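PDB 5LHF: N-(5'-phosphoribosyl)anthranilate isomerase from Thermococcus kodakarensis, which catalyses the third step of tryptophan biosynthesis, isomerising N-(5-phospho-beta-D-ribosyl)anthranilate to 1-(2-carboxyphenylamino)-1-deoxy-D-ribulose 5-phosphate. Local coordinates for residues Val107-Leu121 / Val139-Ile153. Numbering follows the deposited sequence.
Sequences VPRESDDPAEDAERL and VGSGRRHDYRVSAII
Arg109 and Asp146 form a two-pronged salt bridge: NE meets the syn side of Asp146 OD1 at 3.0 Å, while NH2 comes to OD2 from above the carboxylate plane. The arginine chain is extended from CG to NE, which carries the guanidinium across to Gly142; this glycine, having no side chain, lets the group lie against its CA, 3.4 Å from the guanidinium plane. NH2 also donates to Val139 O, which lies in the guanidinium plane (2.8 Å, 163°).

The His145 ring links two carboxylates. ND1 donates to Asp146 OD1 at 3.1 Å, in the ring plane and nearly straight (169°), whereas NE2 makes a weak bond to Asp117 OD2 (2.7 Å). One water donates to both Val107 O and Asp146 OD2, and Gly138 N also reaches OD2.

Apolar packing joins helices 114-121 and 143-153, neighbours round the TIM barrel, at -53°. Val149 is a knob among Pro114, Asp117, Ala118 and Leu121; its CG1 lies 3.8 Å from Val107 CG1.

An alanine in place of Asp146 would probably leave the Arg109 charge without its mate and His145 ND1 without an acceptor. The chemistry thus implies a buried carboxylate joining the Arg109 loop to the first turns of helix 143-153, beside the apolar interface of the two helices.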
loop_
_atom_site.group_PDB
_atom_site.type_symbol
_atom_site.label_atom_id
_atom_site.label_comp_id
_atom_site.label_asym_id
_atom_site.label_seq_id
_atom_site.Cartn_x
_atom_site.Cartn_y
_atom_site.Cartn_z
ATOM N N VAL A 107 9.205 6.666 4.746
ATOM C CA VAL A 107 9.289 7.523 5.928
ATOM C C VAL A 107 10.745 7.939 6.117
ATOM O O VAL A 107 11.597 7.087 6.412
ATOM C CB VAL A 107 8.742 6.816 7.175
ATOM C CG1 VAL A 107 8.793 7.758 8.361
ATOM C CG2 VAL A 107 7.330 6.315 6.919
ATOM N N PRO A 108 11.077 9.219 5.949
ATOM C CA PRO A 108 12.481 9.635 6.039
ATOM C C PRO A 108 13.042 9.450 7.441
ATOM O O PRO A 108 12.322 9.519 8.440
ATOM C CB PRO A 108 12.440 11.123 5.659
ATOM C CG PRO A 108 11.103 11.342 5.013
ATOM C CD PRO A 108 10.179 10.342 5.632
ATOM N N ARG A 109 14.352 9.225 7.505
ATOM C CA ARG A 109 15.079 9.114 8.765
ATOM C C ARG A 109 16.267 10.066 8.765
ATOM O O ARG A 109 17.406 9.684 9.042
ATOM C CB ARG A 109 15.543 7.681 9.013
ATOM C CG ARG A 109 14.426 6.704 9.401
ATOM C CD ARG A 109 14.973 5.281 9.438
ATOM N NE ARG A 109 13.962 4.291 9.780
ATOM C CZ ARG A 109 14.233 3.013 10.017
ATOM N NH1 ARG A 109 15.485 2.580 9.943
ATOM N NH2 ARG A 109 13.256 2.169 10.333
ATOM N N GLU A 110 16.011 11.332 8.440
ATOM C CA GLU A 110 17.064 12.328 8.304
ATOM C C GLU A 110 17.313 13.121 9.584
ATOM O O GLU A 110 18.235 13.944 9.617
ATOM C CB GLU A 110 16.728 13.289 7.161
ATOM C CG GLU A 110 16.501 12.609 5.824
ATOM C CD GLU A 110 17.625 11.662 5.453
ATOM O OE1 GLU A 110 18.802 12.010 5.689
ATOM O OE2 GLU A 110 17.332 10.566 4.928
ATOM N N SER A 111 16.525 12.899 10.631
ATOM C CA SER A 111 16.697 13.607 11.889
ATOM C C SER A 111 16.411 12.659 13.045
ATOM O O SER A 111 15.689 11.668 12.900
ATOM C CB SER A 111 15.779 14.837 11.968
ATOM O OG SER A 111 15.762 15.376 13.279
ATOM N N ASP A 112 17.003 12.959 14.201
ATOM C CA ASP A 112 16.639 12.234 15.411
ATOM C C ASP A 112 15.299 12.698 15.965
ATOM O O ASP A 112 14.656 11.948 16.710
ATOM C CB ASP A 112 17.727 12.389 16.477
ATOM C CG ASP A 112 19.060 11.797 16.044
ATOM O OD1 ASP A 112 20.088 12.102 16.691
ATOM O OD2 ASP A 112 19.078 11.025 15.063
ATOM N N ASP A 113 14.867 13.911 15.612
ATOM C CA ASP A 113 13.557 14.408 16.013
ATOM C C ASP A 113 12.522 13.994 14.976
ATOM O O ASP A 113 12.629 14.413 13.816
ATOM C CB ASP A 113 13.591 15.919 16.150
ATOM C CG ASP A 113 12.232 16.522 16.489
ATOM O OD1 ASP A 113 11.293 15.780 16.858
ATOM O OD2 ASP A 113 12.119 17.766 16.408
ATOM N N PRO A 114 11.516 13.188 15.334
ATOM C CA PRO A 114 10.508 12.797 14.331
ATOM C C PRO A 114 9.728 13.977 13.774
ATOM O O PRO A 114 9.250 13.913 12.633
ATOM C CB PRO A 114 9.600 11.825 15.098
ATOM C CG PRO A 114 10.386 11.406 16.307
ATOM C CD PRO A 114 11.272 12.562 16.644
ATOM N N ALA A 115 9.610 15.069 14.536
ATOM C CA ALA A 115 8.859 16.229 14.067
ATOM C C ALA A 115 9.495 16.858 12.833
ATOM O O ALA A 115 8.789 17.438 11.999
ATOM C CB ALA A 115 8.742 17.262 15.187
ATOM N N GLU A 116 10.819 16.767 12.698
ATOM C CA GLU A 116 11.468 17.370 11.540
ATOM C C GLU A 116 11.349 16.479 10.313
ATOM O O GLU A 116 11.112 16.973 9.206
ATOM C CB GLU A 116 12.930 17.671 11.855
ATOM C CG GLU A 116 13.096 18.512 13.105
ATOM C CD GLU A 116 14.483 19.089 13.239
ATOM O OE1 GLU A 116 14.639 20.088 13.979
ATOM O OE2 GLU A 116 15.413 18.549 12.603
ATOM N N ASP A 117 11.511 15.167 10.495
ATOM C CA ASP A 117 11.207 14.239 9.414
ATOM C C ASP A 117 9.743 14.350 8.999
ATOM O O ASP A 117 9.421 14.285 7.805
ATOM C CB ASP A 117 11.557 12.811 9.838
ATOM C CG ASP A 117 13.040 12.505 9.672
ATOM O OD1 ASP A 117 13.637 12.974 8.678
ATOM O OD2 ASP A 117 13.607 11.797 10.530
ATOM N N ALA A 118 8.848 14.555 9.971
ATOM C CA ALA A 118 7.434 14.739 9.652
ATOM C C ALA A 118 7.205 15.988 8.804
ATOM O O ALA A 118 6.415 15.958 7.853
ATOM C CB ALA A 118 6.600 14.796 10.935
ATOM N N GLU A 119 7.876 17.103 9.134
ATOM C CA GLU A 119 7.710 18.326 8.348
ATOM C C GLU A 119 8.148 18.125 6.906
ATOM O O GLU A 119 7.480 18.580 5.969
ATOM C CB GLU A 119 8.507 19.479 8.966
ATOM C CG GLU A 119 7.791 20.223 10.075
ATOM C CD GLU A 119 8.574 21.433 10.560
ATOM O OE1 GLU A 119 8.233 21.966 11.637
ATOM O OE2 GLU A 119 9.526 21.848 9.864
ATOM N N ARG A 120 9.293 17.476 6.710
ATOM C CA ARG A 120 9.758 17.186 5.363
ATOM C C ARG A 120 8.771 16.289 4.622
ATOM O O ARG A 120 8.530 16.470 3.424
ATOM C CB ARG A 120 11.138 16.533 5.444
ATOM C CG ARG A 120 11.760 16.118 4.122
ATOM C CD ARG A 120 13.167 15.588 4.358
ATOM N NE ARG A 120 13.723 16.100 5.611
ATOM C CZ ARG A 120 13.920 15.362 6.700
ATOM N NH1 ARG A 120 13.612 14.072 6.685
ATOM N NH2 ARG A 120 14.422 15.913 7.800
ATOM N N LEU A 121 8.172 15.323 5.321
ATOM C CA LEU A 121 7.292 14.389 4.627
ATOM C C LEU A 121 6.008 15.076 4.188
ATOM O O LEU A 121 5.503 14.811 3.093
ATOM C CB LEU A 121 6.986 13.184 5.518
ATOM C CG LEU A 121 6.208 12.039 4.858
ATOM C CD1 LEU A 121 6.744 11.747 3.455
ATOM C CD2 LEU A 121 6.256 10.790 5.743
ATOM N N VAL A 139 12.578 -0.824 8.972
ATOM C CA VAL A 139 12.882 -1.921 9.892
ATOM C C VAL A 139 13.896 -1.507 10.953
ATOM O O VAL A 139 14.283 -0.339 11.038
ATOM C CB VAL A 139 13.384 -3.155 9.121
ATOM C CG1 VAL A 139 12.308 -3.638 8.169
ATOM C CG2 VAL A 139 14.694 -2.831 8.363
ATOM N N GLY A 140 14.319 -2.464 11.784
ATOM C CA GLY A 140 15.356 -2.162 12.752
ATOM C C GLY A 140 14.891 -1.181 13.822
ATOM O O GLY A 140 13.694 -0.929 14.016
ATOM N N SER A 141 15.880 -0.607 14.513
ATOM C CA SER A 141 15.593 0.268 15.646
ATOM C C SER A 141 14.897 1.559 15.223
ATOM O O SER A 141 14.178 2.162 16.029
ATOM C CB SER A 141 16.886 0.588 16.393
ATOM O OG SER A 141 17.764 1.349 15.579
ATOM N N GLY A 142 15.102 2.004 13.981
ATOM C CA GLY A 142 14.450 3.207 13.484
ATOM C C GLY A 142 12.950 3.082 13.295
ATOM O O GLY A 142 12.291 4.084 12.994
ATOM N N ARG A 143 12.399 1.883 13.462
ATOM C CA ARG A 143 10.976 1.686 13.215
ATOM C C ARG A 143 10.126 2.490 14.195
ATOM O O ARG A 143 9.094 3.055 13.812
ATOM C CB ARG A 143 10.650 0.198 13.290
ATOM C CG ARG A 143 9.245 -0.142 12.913
ATOM C CD ARG A 143 9.110 -1.636 12.676
ATOM N NE ARG A 143 7.718 -1.964 12.416
ATOM C CZ ARG A 143 7.152 -1.900 11.220
ATOM N NH1 ARG A 143 7.869 -1.545 10.150
ATOM N NH2 ARG A 143 5.868 -2.203 11.102
ATOM N N ARG A 144 10.548 2.566 15.460
ATOM C CA ARG A 144 9.819 3.381 16.428
ATOM C C ARG A 144 9.810 4.847 16.007
ATOM O O ARG A 144 8.792 5.537 16.137
ATOM C CB ARG A 144 10.426 3.214 17.823
ATOM C CG ARG A 144 9.971 1.947 18.544
ATOM C CD ARG A 144 10.663 1.763 19.892
ATOM N NE ARG A 144 10.138 2.649 20.932
ATOM C CZ ARG A 144 9.187 2.307 21.796
ATOM N NH1 ARG A 144 8.648 1.095 21.749
ATOM N NH2 ARG A 144 8.773 3.177 22.710
ATOM N N HIS A 145 10.943 5.335 15.500
ATOM C CA HIS A 145 11.002 6.681 14.943
ATOM C C HIS A 145 10.030 6.839 13.782
ATOM O O HIS A 145 9.397 7.892 13.626
ATOM C CB HIS A 145 12.431 6.976 14.490
ATOM C CG HIS A 145 12.547 8.115 13.525
ATOM N ND1 HIS A 145 12.306 7.978 12.174
ATOM C CD2 HIS A 145 12.906 9.407 13.713
ATOM C CE1 HIS A 145 12.494 9.140 11.575
ATOM N NE2 HIS A 145 12.860 10.024 12.487
ATOM N N ASP A 146 9.915 5.812 12.941
ATOM C CA ASP A 146 9.014 5.895 11.797
ATOM C C ASP A 146 7.561 6.007 12.243
ATOM O O ASP A 146 6.783 6.754 11.643
ATOM C CB ASP A 146 9.213 4.691 10.879
ATOM C CG ASP A 146 10.595 4.658 10.242
ATOM O OD1 ASP A 146 11.383 5.599 10.465
ATOM O OD2 ASP A 146 10.882 3.689 9.506
ATOM N N TYR A 147 7.179 5.277 13.297
ATOM C CA TYR A 147 5.826 5.419 13.836
ATOM C C TYR A 147 5.573 6.835 14.355
ATOM O O TYR A 147 4.479 7.384 14.182
ATOM C CB TYR A 147 5.586 4.413 14.964
ATOM C CG TYR A 147 5.414 2.958 14.561
ATOM C CD1 TYR A 147 5.259 2.571 13.234
ATOM C CD2 TYR A 147 5.414 1.963 15.533
ATOM C CE1 TYR A 147 5.104 1.220 12.896
ATOM C CE2 TYR A 147 5.259 0.622 15.202
ATOM C CZ TYR A 147 5.108 0.256 13.898
ATOM O OH TYR A 147 4.956 -1.082 13.609
ATOM N N ARG A 148 6.564 7.438 15.016
ATOM C CA ARG A 148 6.369 8.791 15.536
ATOM C C ARG A 148 6.155 9.793 14.413
ATOM O O ARG A 148 5.336 10.712 14.538
ATOM C CB ARG A 148 7.565 9.212 16.386
ATOM C CG ARG A 148 7.703 8.447 17.660
ATOM C CD ARG A 148 9.085 8.634 18.230
ATOM N NE ARG A 148 9.484 7.526 19.085
ATOM C CZ ARG A 148 9.069 7.357 20.333
ATOM N NH1 ARG A 148 8.234 8.220 20.881
ATOM N NH2 ARG A 148 9.491 6.321 21.029
ATOM N N VAL A 149 6.900 9.645 13.315
ATOM C CA VAL A 149 6.677 10.491 12.148
ATOM C C VAL A 149 5.280 10.259 11.593
ATOM O O VAL A 149 4.527 11.208 11.334
ATOM C CB VAL A 149 7.752 10.222 11.080
ATOM C CG1 VAL A 149 7.429 10.983 9.791
ATOM C CG2 VAL A 149 9.139 10.589 11.607
ATOM N N SER A 150 4.913 8.985 11.406
ATOM C CA SER A 150 3.644 8.662 10.769
ATOM C C SER A 150 2.472 9.162 11.598
ATOM O O SER A 150 1.452 9.600 11.046
ATOM C CB SER A 150 3.545 7.152 10.544
ATOM O OG SER A 150 4.625 6.703 9.739
ATOM N N ALA A 151 2.599 9.105 12.929
ATOM C CA ALA A 151 1.517 9.574 13.783
ATOM C C ALA A 151 1.232 11.054 13.556
ATOM O O ALA A 151 0.071 11.476 13.594
ATOM C CB ALA A 151 1.848 9.304 15.252
ATOM N N ILE A 152 2.267 11.849 13.285
ATOM C CA ILE A 152 2.044 13.260 12.983
ATOM C C ILE A 152 1.352 13.419 11.631
ATOM O O ILE A 152 0.421 14.221 11.486
ATOM C CB ILE A 152 3.373 14.035 13.044
ATOM C CG1 ILE A 152 3.931 14.015 14.474
ATOM C CG2 ILE A 152 3.173 15.464 12.568
ATOM C CD1 ILE A 152 5.359 14.564 14.604
ATOM N N ILE A 153 1.786 12.650 10.626
ATOM C CA ILE A 153 1.174 12.723 9.304
ATOM C C ILE A 153 -0.293 12.320 9.363
ATOM O O ILE A 153 -1.137 12.888 8.655
ATOM C CB ILE A 153 1.944 11.841 8.305
ATOM C CG1 ILE A 153 3.456 12.104 8.367
ATOM C CG2 ILE A 153 1.394 12.040 6.899
ATOM C CD1 ILE A 153 3.859 13.480 7.950
HETATM O O HOH W 1 11.843 4.428 7.066
#